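Putative N-acetylmuramoyl-L-alanine amidase (Enterococcus phage phiM1EF22, PDB 7D55) probably binds the enterococcal cell wall as the tetrameric cell-binding domain of a phage endolysin, directing its amidase activity to the host envelope. Local coordinates at residues 68-71 with 72-75; 40-43 with 44-48; 74-78 with 79-83. All coordinates share one frame; numbering follows the deposited sequence. Where two conformers were deposited one is given.

Contact 1 of 3, residues 68-71 with 72-75; sequences NAPW and YNRL
The phenol ring of Tyr-72 lies against Pro-70, presenting one face to the proline CA, which stands 3.8 Å above the ring plane and is displaced toward the rim. The pair sits where a loop turns into helix 71-78, and the loop makes an inverse gamma turn centred on Pro-70, closed by a 2.8 Å bond from Trp-71 N to Ala-69 O. Tyr-72 has CG wedged between its own backbone N and carbonyl carbon (chi1 43°), a torsion that folds the ring back over the turn and brings CZ within 3.8 Å of Pro-70 CB. The tyrosine side chain also packs on Tyr-5, Arg-7 and Pro-8 of strand 3-9 and so joins the helix entry to the sheet.

Asn-73 reaches the same proline by another route. Its amide ND2 comes to 3.6 Å from Pro-70 CB, while its backbone N donates to Pro-70 O at 2.9 Å, approaching from above the carbonyl plane. The next carbonyl oxygen, Trp-71 O, accepts from Leu-75 N at 3.1 Å, with the donor in the carbonyl plane; Arg-74 N adds a weak bond to that oxygen.

The indole of Trp-71 meets the ring of Trp-65 in its own chain and packs on Asp-40 of the second subunit. The aliphatic root of Arg-74 passes it obliquely, CG reaching 4.1 Å from Trp-71 CE3.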
loop_
_atom_site.group_PDB
_atom_site.type_symbol
_atom_site.label_atom_id
_atom_site.label_comp_id
_atom_site.label_asym_id
_atom_site.label_seq_id
_atom_site.Cartn_x
_atom_site.Cartn_y
_atom_site.Cartn_z
ATOM N N ASN A 68 -11.638 -4.659 -27.013
ATOM C CA ASN A 68 -13.027 -4.288 -27.210
ATOM C C ASN A 68 -13.681 -3.828 -25.915
ATOM O O ASN A 68 -14.729 -3.175 -25.961
ATOM C CB ASN A 68 -13.768 -5.490 -27.802
ATOM C CG ASN A 68 -15.081 -5.121 -28.417
ATOM O OD1 ASN A 68 -16.109 -5.700 -28.076
ATOM N ND2 ASN A 68 -15.067 -4.152 -29.330
ATOM N N ALA A 69 -13.074 -4.157 -24.772
ATOM C CA ALA A 69 -13.531 -3.690 -23.461
ATOM C C ALA A 69 -12.293 -3.455 -22.609
ATOM O O ALA A 69 -11.941 -4.268 -21.737
ATOM C CB ALA A 69 -14.458 -4.716 -22.803
ATOM N N PRO A 70 -11.568 -2.365 -22.867
ATOM C CA PRO A 70 -10.233 -2.170 -22.266
ATOM C C PRO A 70 -10.279 -1.606 -20.849
ATOM O O PRO A 70 -9.772 -0.512 -20.561
ATOM C CB PRO A 70 -9.561 -1.220 -23.267
ATOM C CG PRO A 70 -10.701 -0.434 -23.865
ATOM C CD PRO A 70 -11.852 -1.392 -23.946
ATOM N N TRP A 71 -10.852 -2.392 -19.932
ATOM C CA TRP A 71 -11.007 -1.934 -18.557
ATOM C C TRP A 71 -9.664 -1.682 -17.889
ATOM O O TRP A 71 -9.581 -0.890 -16.941
ATOM C CB TRP A 71 -11.810 -2.968 -17.778
ATOM C CG TRP A 71 -13.249 -2.938 -18.133
ATOM C CD1 TRP A 71 -13.909 -3.764 -19.006
ATOM C CD2 TRP A 71 -14.217 -2.011 -17.645
ATOM N NE1 TRP A 71 -15.244 -3.412 -19.070
ATOM C CE2 TRP A 71 -15.452 -2.338 -18.243
ATOM C CE3 TRP A 71 -14.163 -0.938 -16.749
ATOM C CZ2 TRP A 71 -16.614 -1.627 -17.979
ATOM C CZ3 TRP A 71 -15.317 -0.242 -16.486
ATOM C CH2 TRP A 71 -16.526 -0.584 -17.099
ATOM N N TYR A 72 -8.607 -2.349 -18.354
ATOM C CA TYR A 72 -7.274 -2.078 -17.824
ATOM C C TYR A 72 -6.876 -0.608 -17.995
ATOM O O TYR A 72 -6.108 -0.085 -17.181
ATOM C CB TYR A 72 -6.250 -3.023 -18.447
ATOM C CG TYR A 72 -6.417 -3.229 -19.928
ATOM C CD1 TYR A 72 -6.006 -2.255 -20.842
ATOM C CD2 TYR A 72 -6.998 -4.397 -20.426
ATOM C CE1 TYR A 72 -6.157 -2.459 -22.221
ATOM C CE2 TYR A 72 -7.157 -4.598 -21.779
ATOM C CZ TYR A 72 -6.744 -3.628 -22.672
ATOM O OH TYR A 72 -6.913 -3.861 -24.014
ATOM N N ASN A 73 -7.396 0.076 -19.028
ATOM C CA ASN A 73 -7.149 1.512 -19.174
ATOM C C ASN A 73 -7.641 2.268 -17.949
ATOM O O ASN A 73 -6.981 3.200 -17.474
ATOM C CB ASN A 73 -7.914 2.080 -20.373
ATOM C CG ASN A 73 -7.313 1.709 -21.710
ATOM O OD1 ASN A 73 -6.195 1.207 -21.794
ATOM N ND2 ASN A 73 -8.067 1.981 -22.784
ATOM N N ARG A 74 -8.827 1.903 -17.456
ATOM C CA ARG A 74 -9.399 2.567 -16.293
ATOM C C ARG A 74 -8.615 2.237 -15.032
ATOM O O ARG A 74 -8.334 3.128 -14.217
ATOM C CB ARG A 74 -10.857 2.145 -16.122
ATOM C CG ARG A 74 -11.718 2.356 -17.362
ATOM C CD ARG A 74 -11.757 3.817 -17.772
ATOM N NE ARG A 74 -12.601 4.027 -18.942
ATOM C CZ ARG A 74 -12.753 5.197 -19.554
ATOM N NH1 ARG A 74 -12.102 6.268 -19.109
ATOM N NH2 ARG A 74 -13.546 5.297 -20.611
ATOM N N LEU A 75 -8.250 0.968 -14.853
ATOM C CA LEU A 75 -7.499 0.589 -13.663
ATOM C C LEU A 75 -6.160 1.310 -13.614
ATOM O O LEU A 75 -5.757 1.820 -12.559
ATOM C CB LEU A 75 -7.283 -0.924 -13.640
ATOM C CG LEU A 75 -6.432 -1.418 -12.470
ATOM C CD1 LEU A 75 -7.068 -0.949 -11.162
ATOM C CD2 LEU A 75 -6.318 -2.928 -12.528
#

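Contact 2 of 3, residues 40-43 with 44-48; sequences DEMK and VIEDI
Glu-46 runs back along helix 39-53 over the preceding turn, toward Met-42 and Lys-43. Its CB lies near both Met-42 O and Lys-43 O, and CG comes closer still to the first of these, 3.2 Å from Met-42 O. With CG anti to its own carbonyl carbon (chi1 -65°) and the chain extended beyond it, the carboxylate is carried back past that carbonyl. There the two oxygens part company. Glu-46 OE2 lies 3.6 Å from both CG and CE of Met-42, whose extended thioether chain runs at a slant to the glutamate. Glu-46 OE1 turns to the lysine: it is 3.8 Å from Lys-43 CD, and the two side chains cross at about a right angle.

The lysine chain bends at chi2 (71°), yet its NZ remains 4.8 Å from Glu-46 OE1, too far for a direct salt bridge. A water spans the gap instead, donating to Glu-46 OE1 at 2.8 Å and accepting from Lys-43 NZ at 3.2 Å. Beneath the side chains, the backbone bond from Glu-46 N to Met-42 O is 3.0 Å long. Asp-47, next in line, pairs with Lys-51 and with Tyr-60 of the third subunit, while Ile-45 packs on Val-36 and Phe-27 of the sheet. Such i to i+3 and i to i+4 meetings are characteristic of an amphipathic alpha helix, here laid between its own sheet and a neighbouring subunit.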
loop_
_atom_site.group_PDB
_atom_site.type_symbol
_atom_site.label_atom_id
_atom_site.label_comp_id
_atom_site.label_asym_id
_atom_site.label_seq_id
_atom_site.Cartn_x
_atom_site.Cartn_y
_atom_site.Cartn_z
ATOM N N ASP A 40 6.527 -17.900 -12.747
ATOM C CA ASP A 40 6.710 -18.068 -11.315
ATOM C C ASP A 40 6.509 -16.776 -10.537
ATOM O O ASP A 40 6.286 -16.833 -9.321
ATOM C CB ASP A 40 8.065 -18.702 -11.012
ATOM C CG ASP A 40 8.083 -20.193 -11.288
ATOM O OD1 ASP A 40 7.009 -20.767 -11.591
ATOM O OD2 ASP A 40 9.173 -20.794 -11.207
ATOM N N GLU A 41 6.579 -15.620 -11.205
ATOM C CA GLU A 41 6.145 -14.375 -10.579
ATOM C C GLU A 41 4.651 -14.408 -10.315
ATOM O O GLU A 41 4.181 -13.999 -9.245
ATOM C CB GLU A 41 6.483 -13.180 -11.469
ATOM C CG GLU A 41 7.944 -12.835 -11.492
ATOM C CD GLU A 41 8.314 -11.904 -12.633
ATOM O OE1 GLU A 41 9.479 -11.967 -13.076
ATOM O OE2 GLU A 41 7.454 -11.112 -13.080
ATOM N N MET A 42 3.880 -14.860 -11.305
ATOM C CA MET A 42 2.448 -15.016 -11.106
ATOM C C MET A 42 2.164 -16.007 -9.987
ATOM O O MET A 42 1.313 -15.754 -9.122
ATOM C CB MET A 42 1.804 -15.476 -12.418
ATOM C CG MET A 42 0.326 -15.223 -12.507
ATOM S SD MET A 42 -0.274 -15.479 -14.188
ATOM C CE MET A 42 -2.045 -15.489 -13.923
ATOM N N LYS A 43 2.898 -17.122 -9.965
ATOM C CA LYS A 43 2.641 -18.153 -8.966
ATOM C C LYS A 43 2.930 -17.646 -7.555
ATOM O O LYS A 43 2.182 -17.943 -6.618
ATOM C CB LYS A 43 3.475 -19.397 -9.275
ATOM C CG LYS A 43 3.181 -20.568 -8.349
ATOM C CD LYS A 43 1.812 -21.161 -8.651
ATOM C CE LYS A 43 1.755 -22.640 -8.312
ATOM N NZ LYS A 43 0.359 -23.161 -8.428
ATOM N N VAL A 44 4.016 -16.890 -7.367
ATOM C CA VAL A 44 4.331 -16.422 -6.020
ATOM C C VAL A 44 3.282 -15.423 -5.539
ATOM O O VAL A 44 2.912 -15.416 -4.360
ATOM C CB VAL A 44 5.775 -15.882 -5.937
ATOM C CG1 VAL A 44 5.849 -14.443 -6.428
ATOM C CG2 VAL A 44 6.316 -16.008 -4.514
ATOM N N ILE A 45 2.770 -14.581 -6.443
ATOM C CA ILE A 45 1.692 -13.659 -6.086
ATOM C C ILE A 45 0.459 -14.441 -5.651
ATOM O O ILE A 45 -0.172 -14.130 -4.628
ATOM C CB ILE A 45 1.362 -12.739 -7.275
ATOM C CG1 ILE A 45 2.497 -11.748 -7.542
ATOM C CG2 ILE A 45 0.039 -11.996 -7.035
ATOM C CD1 ILE A 45 2.370 -11.072 -8.901
ATOM N N GLU A 46 0.079 -15.452 -6.443
ATOM C CA GLU A 46 -1.100 -16.255 -6.126
ATOM C C GLU A 46 -0.942 -16.957 -4.785
ATOM O O GLU A 46 -1.888 -17.016 -3.994
ATOM C CB GLU A 46 -1.356 -17.273 -7.235
ATOM C CG GLU A 46 -1.708 -16.650 -8.573
ATOM C CD GLU A 46 -1.587 -17.634 -9.733
ATOM O OE1 GLU A 46 -0.980 -18.711 -9.551
ATOM O OE2 GLU A 46 -2.100 -17.338 -10.835
ATOM N N ASP A 47 0.255 -17.474 -4.504
ATOM C CA ASP A 47 0.473 -18.200 -3.255
ATOM C C ASP A 47 0.392 -17.271 -2.050
ATOM O O ASP A 47 -0.266 -17.585 -1.051
ATOM C CB ASP A 47 1.834 -18.896 -3.296
ATOM C CG ASP A 47 2.008 -19.913 -2.174
ATOM O OD1 ASP A 47 1.319 -20.955 -2.222
ATOM O OD2 ASP A 47 2.829 -19.680 -1.252
ATOM N N ILE A 48 1.058 -16.119 -2.122
ATOM C CA ILE A 48 1.045 -15.192 -0.995
ATOM C C ILE A 48 -0.361 -14.666 -0.764
ATOM O O ILE A 48 -0.823 -14.568 0.378
ATOM C CB ILE A 48 2.051 -14.048 -1.218
ATOM C CG1 ILE A 48 3.487 -14.585 -1.254
ATOM C CG2 ILE A 48 1.900 -12.983 -0.128
ATOM C CD1 ILE A 48 4.466 -13.581 -1.816
HETATM O O HOH W 1 -1.653 -20.728 -7.790
#

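Contact 3 of 3, residues 74-78 with 79-83; sequences RLETV and CPVVG
Apolar contact across this turn starts with Cys-79, whose sulfur is approached by two side chains of the helix that has just ended. Leu-75 CD1 comes to 4.2 Å from Cys-79 SG and Val-78 CG2 to 4.1 Å, while Cys-28 and Cys-33 of the neighbouring strands also touch the cysteine side chain. A methyl also lies against the glutamate chain: in the conformer given, Val-81 CG1 makes van der Waals contact with Glu-76, 3.6 Å from its CG and equally close to its CD. Because the valine was deposited in two conformers, this contact is tentative.

Across the helix end there is one backbone hydrogen bond. Cys-79 N donates to Leu-75 O at 2.8 Å, nearly in line with the carbonyl bond, and supplies the final i to i+4 bond of helix 71-78. From Cys-79 the chain leaves helical geometry and, through Pro-80, enters the short, weakly bonded strand 81-82, outermost within this chain, which lies parallel to strand 33-36 in the mixed sheet. Two CA-H...O contacts bridge the change of direction: Pro-80 CA is 3.2 Å from Glu-76 O, and Glu-76 CA lies 3.5 Å from Cys-79 O.

Water adds another link. It donates to Glu-76 O at 2.9 Å and accepts from Val-81 N, joining the last helical turn to the start of the strand.

The carboxylate of Glu-76 is held by partners from strand 3-9 and from the loop carrying Lys-86. OE1 forms salt bridges with Lys-86 and Arg-7, and OE2 is hydrogen-bonded to Tyr-5 OH; two cations sharing one carboxylate oxygen would probably favour its ionised form.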
loop_
_atom_site.group_PDB
_atom_site.type_symbol
_atom_site.label_atom_id
_atom_site.label_comp_id
_atom_site.label_asym_id
_atom_site.label_seq_id
_atom_site.Cartn_x
_atom_site.Cartn_y
_atom_site.Cartn_z
ATOM N N ARG A 74 -8.827 1.903 -17.456
ATOM C CA ARG A 74 -9.399 2.567 -16.293
ATOM C C ARG A 74 -8.615 2.237 -15.032
ATOM O O ARG A 74 -8.334 3.128 -14.217
ATOM C CB ARG A 74 -10.857 2.145 -16.122
ATOM C CG ARG A 74 -11.718 2.356 -17.362
ATOM C CD ARG A 74 -11.757 3.817 -17.772
ATOM N NE ARG A 74 -12.601 4.027 -18.942
ATOM C CZ ARG A 74 -12.753 5.197 -19.554
ATOM N NH1 ARG A 74 -12.102 6.268 -19.109
ATOM N NH2 ARG A 74 -13.546 5.297 -20.611
ATOM N N LEU A 75 -8.250 0.968 -14.853
ATOM C CA LEU A 75 -7.499 0.589 -13.663
ATOM C C LEU A 75 -6.160 1.310 -13.614
ATOM O O LEU A 75 -5.757 1.820 -12.559
ATOM C CB LEU A 75 -7.283 -0.924 -13.640
ATOM C CG LEU A 75 -6.432 -1.418 -12.470
ATOM C CD1 LEU A 75 -7.068 -0.949 -11.162
ATOM C CD2 LEU A 75 -6.318 -2.928 -12.528
ATOM N N GLU A 76 -5.465 1.377 -14.752
ATOM C CA GLU A 76 -4.146 1.997 -14.815
ATOM C C GLU A 76 -4.185 3.516 -14.677
ATOM O O GLU A 76 -3.136 4.124 -14.439
ATOM C CB GLU A 76 -3.433 1.561 -16.094
ATOM C CG GLU A 76 -3.137 0.067 -16.116
ATOM C CD GLU A 76 -2.608 -0.430 -17.458
ATOM O OE1 GLU A 76 -2.402 0.398 -18.372
ATOM O OE2 GLU A 76 -2.395 -1.657 -17.597
ATOM N N THR A 77 -5.356 4.142 -14.812
ATOM C CA THR A 77 -5.474 5.557 -14.490
ATOM C C THR A 77 -5.556 5.788 -12.987
ATOM O O THR A 77 -5.077 6.816 -12.491
ATOM C CB THR A 77 -6.712 6.142 -15.170
ATOM O OG1 THR A 77 -6.641 5.870 -16.573
ATOM C CG2 THR A 77 -6.781 7.640 -14.973
ATOM N N VAL A 78 -6.165 4.861 -12.253
ATOM C CA VAL A 78 -6.313 5.032 -10.816
ATOM C C VAL A 78 -5.151 4.420 -10.042
ATOM O O VAL A 78 -4.868 4.851 -8.920
ATOM C CB VAL A 78 -7.675 4.505 -10.326
ATOM C CG1 VAL A 78 -8.813 5.255 -11.006
ATOM C CG2 VAL A 78 -7.799 3.031 -10.584
ATOM N N CYS A 79 -4.482 3.419 -10.621
ATOM C CA CYS A 79 -3.303 2.770 -10.042
ATOM C C CYS A 79 -2.256 2.781 -11.144
ATOM O O CYS A 79 -2.152 1.830 -11.929
ATOM C CB CYS A 79 -3.605 1.335 -9.628
ATOM S SG CYS A 79 -4.868 1.209 -8.380
ATOM N N PRO A 80 -1.470 3.850 -11.243
ATOM C CA PRO A 80 -0.630 4.029 -12.431
ATOM C C PRO A 80 0.427 2.947 -12.592
ATOM O O PRO A 80 0.926 2.367 -11.627
ATOM C CB PRO A 80 0.010 5.399 -12.206
ATOM C CG PRO A 80 -0.966 6.119 -11.320
ATOM C CD PRO A 80 -1.499 5.059 -10.398
ATOM N N VAL A 81 0.763 2.690 -13.849
ATOM C CA VAL A 81 1.774 1.690 -14.157
ATOM C C VAL A 81 3.142 2.167 -13.683
ATOM O O VAL A 81 3.463 3.364 -13.708
ATOM C CB VAL A 81 1.783 1.346 -15.658
ATOM C CG1 VAL A 81 0.394 0.934 -16.103
ATOM C CG2 VAL A 81 2.267 2.534 -16.476
ATOM N N VAL A 82 3.924 1.222 -13.177
ATOM C CA VAL A 82 5.292 1.489 -12.762
ATOM C C VAL A 82 6.211 0.501 -13.462
ATOM O O VAL A 82 5.799 -0.592 -13.862
ATOM C CB VAL A 82 5.477 1.406 -11.231
ATOM C CG1 VAL A 82 4.766 2.561 -10.549
ATOM C CG2 VAL A 82 4.975 0.077 -10.708
ATOM N N GLY A 83 7.465 0.904 -13.619
ATOM C CA GLY A 83 8.504 0.015 -14.098
ATOM C C GLY A 83 8.468 -0.310 -15.573
ATOM O O GLY A 83 9.247 -1.162 -16.017
HETATM O O HOH W 2 -0.701 4.286 -15.995
#

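How the contacts relate
Along the chain, contact 2 comes first, on helix 39-53; contacts 1 and 3 follow at the two ends of helix 71-78 and share Arg-74 and Leu-75. Contacts 1 and 3 have centres 11 Å apart, whereas contact 2 lies on the opposite side of the chain's centre, about 23 Å from contact 1 and 20 Å from contact 3 between centres, without touching either. Strand 3-9 of the mixed sheet receives side chains from all three. The separation has a consequence for the tetramer: helix 71-78 faces the second subunit while helix 39-53 faces the third, so each chain offers two distinct surfaces to its neighbours.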